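Local coordinates for chitin oligosaccahride binding protein NagB1 (Paenibacillus sp. FPU-7, PDB 7EHP) that binds short chitin oligosaccharides such as N,N'-diacetylchitobiose, probably as the solute-binding component of a bacterial ABC uptake system, at residues K149-G154 with L216-L221; T209-G214 with E371-R376. All blocks are in the same frame, centred on the assembly; numbering follows the deposited sequence.

Contact 1: residues K149-G154 with L216-L221; sequences KAKASG and LQEGSL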
loop_
_atom_site.group_PDB
_atom_site.type_symbol
_atom_site.label_atom_id
_atom_site.label_comp_id
_atom_site.label_asym_id
_atom_site.label_seq_id
_atom_site.Cartn_x
_atom_site.Cartn_y
_atom_site.Cartn_z
ATOM N N LYS A 149 -5.039 5.249 27.759
ATOM C CA LYS A 149 -5.081 4.059 28.610
ATOM C C LYS A 149 -4.029 3.042 28.196
ATOM O O LYS A 149 -3.375 2.434 29.053
ATOM C CB LYS A 149 -6.475 3.429 28.567
ATOM C CG LYS A 149 -7.575 4.342 29.108
ATOM C CD LYS A 149 -8.874 3.609 29.365
ATOM C CE LYS A 149 -9.852 4.523 30.101
ATOM N NZ LYS A 149 -11.262 4.229 29.733
ATOM N N ALA A 150 -3.854 2.835 26.887
ATOM C CA ALA A 150 -2.822 1.911 26.430
ATOM C C ALA A 150 -1.463 2.330 26.965
ATOM O O ALA A 150 -0.716 1.511 27.517
ATOM C CB ALA A 150 -2.804 1.845 24.897
ATOM N N LYS A 151 -1.130 3.615 26.810
ATOM C CA LYS A 151 0.165 4.111 27.261
ATOM C C LYS A 151 0.290 4.019 28.775
ATOM O O LYS A 151 1.356 3.672 29.300
ATOM C CB LYS A 151 0.353 5.550 26.797
ATOM C CG LYS A 151 1.796 5.984 26.659
ATOM C CD LYS A 151 1.850 7.358 25.999
ATOM C CE LYS A 151 3.255 7.898 25.972
ATOM N NZ LYS A 151 4.170 6.939 25.274
ATOM N N ALA A 152 -0.784 4.341 29.494
ATOM C CA ALA A 152 -0.736 4.269 30.949
ATOM C C ALA A 152 -0.380 2.865 31.413
ATOM O O ALA A 152 0.355 2.704 32.395
ATOM C CB ALA A 152 -2.070 4.719 31.538
ATOM N N SER A 153 -0.820 1.843 30.677
ATOM C CA SER A 153 -0.587 0.454 31.055
ATOM C C SER A 153 0.734 -0.099 30.538
ATOM O O SER A 153 0.983 -1.302 30.683
ATOM C CB SER A 153 -1.736 -0.420 30.563
ATOM O OG SER A 153 -2.979 0.101 30.987
ATOM N N GLY A 154 1.580 0.735 29.938
ATOM C CA GLY A 154 2.841 0.273 29.388
ATOM C C GLY A 154 2.794 -0.225 27.958
ATOM O O GLY A 154 3.793 -0.767 27.480
ATOM N N LEU A 216 1.992 7.761 18.662
ATOM C CA LEU A 216 2.838 7.136 17.663
ATOM C C LEU A 216 4.157 6.777 18.330
ATOM O O LEU A 216 4.744 7.609 19.026
ATOM C CB LEU A 216 3.064 8.088 16.495
ATOM C CG LEU A 216 1.897 8.131 15.513
ATOM C CD1 LEU A 216 1.984 9.352 14.599
ATOM C CD2 LEU A 216 1.877 6.837 14.681
ATOM N N GLN A 217 4.605 5.541 18.134
ATOM C CA GLN A 217 5.759 5.003 18.848
ATOM C C GLN A 217 6.973 5.924 18.801
ATOM O O GLN A 217 7.455 6.291 17.725
ATOM C CB GLN A 217 6.116 3.647 18.260
ATOM C CG GLN A 217 7.389 3.061 18.810
ATOM C CD GLN A 217 7.393 1.565 18.695
ATOM O OE1 GLN A 217 6.776 1.001 17.789
ATOM N NE2 GLN A 217 8.086 0.903 19.607
ATOM N N GLU A 218 7.482 6.275 19.976
ATOM C CA GLU A 218 8.638 7.157 20.060
ATOM C C GLU A 218 9.909 6.443 19.615
ATOM O O GLU A 218 10.046 5.226 19.754
ATOM C CB GLU A 218 8.812 7.664 21.487
ATOM C CG GLU A 218 7.698 8.572 21.944
ATOM C CD GLU A 218 7.810 8.872 23.421
ATOM O OE1 GLU A 218 7.074 8.243 24.218
ATOM O OE2 GLU A 218 8.667 9.711 23.771
ATOM N N GLY A 219 10.853 7.223 19.087
ATOM C CA GLY A 219 12.085 6.665 18.550
ATOM C C GLY A 219 11.942 5.994 17.198
ATOM O O GLY A 219 12.814 5.209 16.816
ATOM N N SER A 220 10.867 6.289 16.456
ATOM C CA SER A 220 10.514 5.503 15.274
ATOM C C SER A 220 11.442 5.740 14.091
ATOM O O SER A 220 11.507 4.885 13.198
ATOM C CB SER A 220 9.073 5.801 14.856
ATOM O OG SER A 220 8.952 7.098 14.286
ATOM N N LEU A 221 12.146 6.879 14.062
ATOM C CA LEU A 221 13.058 7.192 12.970
ATOM C C LEU A 221 14.168 6.163 12.830
ATOM O O LEU A 221 14.743 6.035 11.746
ATOM C CB LEU A 221 13.677 8.575 13.177
ATOM C CG LEU A 221 12.812 9.803 12.897
ATOM C CD1 LEU A 221 13.529 11.076 13.321
ATOM C CD2 LEU A 221 12.432 9.864 11.430
#
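The carboxylate of Glu218 is the flat group that meets Lys151, and it does so through one oxygen. Lys151 NZ lies 3.4 Å from Glu218 OE1, a weak hydrogen bond within a salt bridge, and it approaches roughly in continuation of the CD-OE1 bond. OE2 of Glu218 takes no part, being 5.5 Å from Lys151 NZ. The lysine chain runs out from its helix with CG opposite the backbone N (chi1 -155°) and bends only at the last torsion, near 57°, which swings NZ round to Glu218 OE1; the two side chains cross at about a right angle. Its stronger grip is elsewhere: NZ also donates to the carbonyl O of Gly214, so the glutamate supplies a second, looser partner and probably some charge balance. Just 50 Å² is buried between the segments, and neither touching residue is itself buried. Lys151 lies in the last turn of helix 140-152, which ends in a Schellman motif with Gly154 as its C-prime residue, while Glu218 and Gly219 are the central residues of a type II turn from Gln217 to Ser220. Gln217 hydrogen-bonds to Phe158 and Phe160, holding that turn beside strand 156-159. The whole is a surface salt bridge between the C-terminal turn of a helix and a type II turn, on the periphery of the solute-binding protein fold.

Contact 2: residues T209-G214 with E371-R376; sequences TLLKKG and ELIGGR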
loop_
_atom_site.group_PDB
_atom_site.type_symbol
_atom_site.label_atom_id
_atom_site.label_comp_id
_atom_site.label_asym_id
_atom_site.label_seq_id
_atom_site.Cartn_x
_atom_site.Cartn_y
_atom_site.Cartn_z
ATOM N N THR A 209 -0.153 15.824 16.920
ATOM C CA THR A 209 -0.628 15.582 18.283
ATOM C C THR A 209 -0.287 14.162 18.719
ATOM O O THR A 209 0.147 13.933 19.849
ATOM C CB THR A 209 -2.145 15.850 18.372
ATOM O OG1 THR A 209 -2.408 17.265 18.351
ATOM C CG2 THR A 209 -2.746 15.261 19.645
ATOM N N LEU A 210 -0.456 13.193 17.821
ATOM C CA LEU A 210 -0.065 11.821 18.131
ATOM C C LEU A 210 1.424 11.737 18.426
ATOM O O LEU A 210 1.854 10.996 19.322
ATOM C CB LEU A 210 -0.432 10.903 16.958
ATOM C CG LEU A 210 -1.919 10.729 16.659
ATOM C CD1 LEU A 210 -2.086 9.669 15.562
ATOM C CD2 LEU A 210 -2.703 10.332 17.891
ATOM N N LEU A 211 2.227 12.497 17.681
ATOM C CA LEU A 211 3.657 12.561 17.957
ATOM C C LEU A 211 3.914 13.197 19.319
ATOM O O LEU A 211 4.666 12.649 20.138
ATOM C CB LEU A 211 4.359 13.336 16.834
ATOM C CG LEU A 211 4.426 12.675 15.435
ATOM C CD1 LEU A 211 4.972 13.647 14.365
ATOM C CD2 LEU A 211 5.287 11.403 15.467
ATOM N N LYS A 212 3.284 14.355 19.576
ATOM C CA LYS A 212 3.520 15.133 20.797
ATOM C C LYS A 212 3.113 14.382 22.058
ATOM O O LYS A 212 3.603 14.689 23.149
ATOM C CB LYS A 212 2.742 16.457 20.742
ATOM C CG LYS A 212 3.284 17.434 19.717
ATOM C CD LYS A 212 2.615 18.791 19.839
ATOM C CE LYS A 212 2.825 19.605 18.569
ATOM N NZ LYS A 212 1.948 20.804 18.518
ATOM N N LYS A 213 2.181 13.442 21.944
ATOM C CA LYS A 213 1.721 12.676 23.092
ATOM C C LYS A 213 2.417 11.331 23.215
ATOM O O LYS A 213 2.199 10.626 24.209
ATOM C CB LYS A 213 0.205 12.462 23.005
ATOM C CG LYS A 213 -0.582 13.672 23.462
ATOM C CD LYS A 213 -2.052 13.512 23.161
ATOM C CE LYS A 213 -2.831 14.772 23.512
ATOM N NZ LYS A 213 -2.591 15.187 24.929
ATOM N N GLY A 214 3.252 10.962 22.240
ATOM C CA GLY A 214 3.858 9.648 22.269
ATOM C C GLY A 214 2.899 8.524 21.956
ATOM O O GLY A 214 3.122 7.394 22.390
ATOM N N GLU A 371 11.531 14.833 9.142
ATOM C CA GLU A 371 11.914 16.031 9.889
ATOM C C GLU A 371 10.874 16.382 10.944
ATOM O O GLU A 371 11.225 16.750 12.075
ATOM C CB GLU A 371 12.117 17.207 8.932
ATOM C CG GLU A 371 13.273 17.008 7.945
ATOM C CD GLU A 371 14.582 16.693 8.639
ATOM O OE1 GLU A 371 15.161 17.628 9.235
ATOM O OE2 GLU A 371 15.026 15.519 8.609
ATOM N N LEU A 372 9.582 16.266 10.605
ATOM C CA LEU A 372 8.553 16.553 11.604
ATOM C C LEU A 372 8.610 15.553 12.751
ATOM O O LEU A 372 8.488 15.928 13.919
ATOM C CB LEU A 372 7.162 16.538 10.976
ATOM C CG LEU A 372 6.005 16.815 11.954
ATOM C CD1 LEU A 372 5.941 18.275 12.374
ATOM C CD2 LEU A 372 4.660 16.362 11.363
ATOM N N ILE A 373 8.799 14.273 12.432
ATOM C CA ILE A 373 8.900 13.254 13.470
ATOM C C ILE A 373 10.133 13.498 14.332
ATOM O O ILE A 373 10.102 13.297 15.549
ATOM C CB ILE A 373 8.911 11.851 12.832
ATOM C CG1 ILE A 373 7.553 11.542 12.193
ATOM C CG2 ILE A 373 9.278 10.799 13.878
ATOM C CD1 ILE A 373 7.563 10.331 11.203
ATOM N N GLY A 374 11.237 13.947 13.718
ATOM C CA GLY A 374 12.434 14.297 14.452
ATOM C C GLY A 374 12.402 15.660 15.121
ATOM O O GLY A 374 13.429 16.123 15.616
ATOM N N GLY A 375 11.254 16.329 15.136
ATOM C CA GLY A 375 11.148 17.653 15.723
ATOM C C GLY A 375 11.912 18.748 15.012
ATOM O O GLY A 375 11.981 19.866 15.534
ATOM N N ARG A 376 12.455 18.484 13.817
ATOM C CA ARG A 376 13.291 19.459 13.128
ATOM C C ARG A 376 12.518 20.337 12.150
ATOM O O ARG A 376 13.116 21.207 11.512
ATOM C CB ARG A 376 14.432 18.739 12.416
ATOM C CG ARG A 376 15.348 17.975 13.390
ATOM C CD ARG A 376 16.559 17.405 12.664
ATOM N NE ARG A 376 16.180 16.225 11.908
ATOM C CZ ARG A 376 15.959 15.027 12.451
ATOM N NH1 ARG A 376 16.105 14.846 13.760
ATOM N NH2 ARG A 376 15.603 14.002 11.682
#
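Leu211 packs against Leu372 and Ile373 where two helices, 198-213 and 359-373, bring their C-terminal turns together, and both helices finish in Schellman motifs, with Gly214 and Gly375 at positive phi. The tight part is a small apolar cluster. Leu211 has CG opposite its own carbonyl carbon (chi1 -69°), and from there the two methyls straddle one atom of the other helix: CD1 and CD2 of Leu211 are each 4.0 Å from Ile373 CG1. The same CD1 of Leu211 also reaches the backbone, 4.0 Å from Ile373 CA, and touches Leu372 CD2 at 4.1 Å. Leu211 thus rests in the corner between two consecutive residues, its chain crossing that of Ile373 at about a right angle. Leu372 is buried, and the end of its side chain comes nearer Leu211 than its CB direction would suggest, while Ile373 continues the apolar patch onto Tyr207 and Ala168.

Past Ile373 the contact gives way to polar surface. Gly374, Gly375 and Arg376 make no contact with Leu211, and the exposed arginine folds back over the end of its own helix to Glu371. Its guanidinium makes a two-armed but uneven salt bridge: Glu371 OE2 lies at the edge of the guanidinium, in its plane, 3.5 Å from Arg376 NH2 in a weak bond, whereas NE of Arg376 meets Glu371 OE1 at 3.2 Å, coming from 39° above the carboxylate plane.

In the fold
Going from the N terminus, helix 140-152 comes first. Contact 1 closes the loop from there to 216-221, taking in helices 165-180, 184-190 and 198-213. Before that loop is closed, 209-214 opens the longer one of contact 2, which runs through the strands 237-243, 262-265 and 277-288 before helix 359-373 completes it. The segments alternate along the chain, so the two loops cross. Their centres lie 12 Å apart, with direct touches between them: Leu216 CD1 is 3.7 Å from Leu210 CB, and Leu221 CD1 packs 3.6 Å from Gly374 CA. Together they tie three helix ends and the 216-221 loop into one peripheral corner.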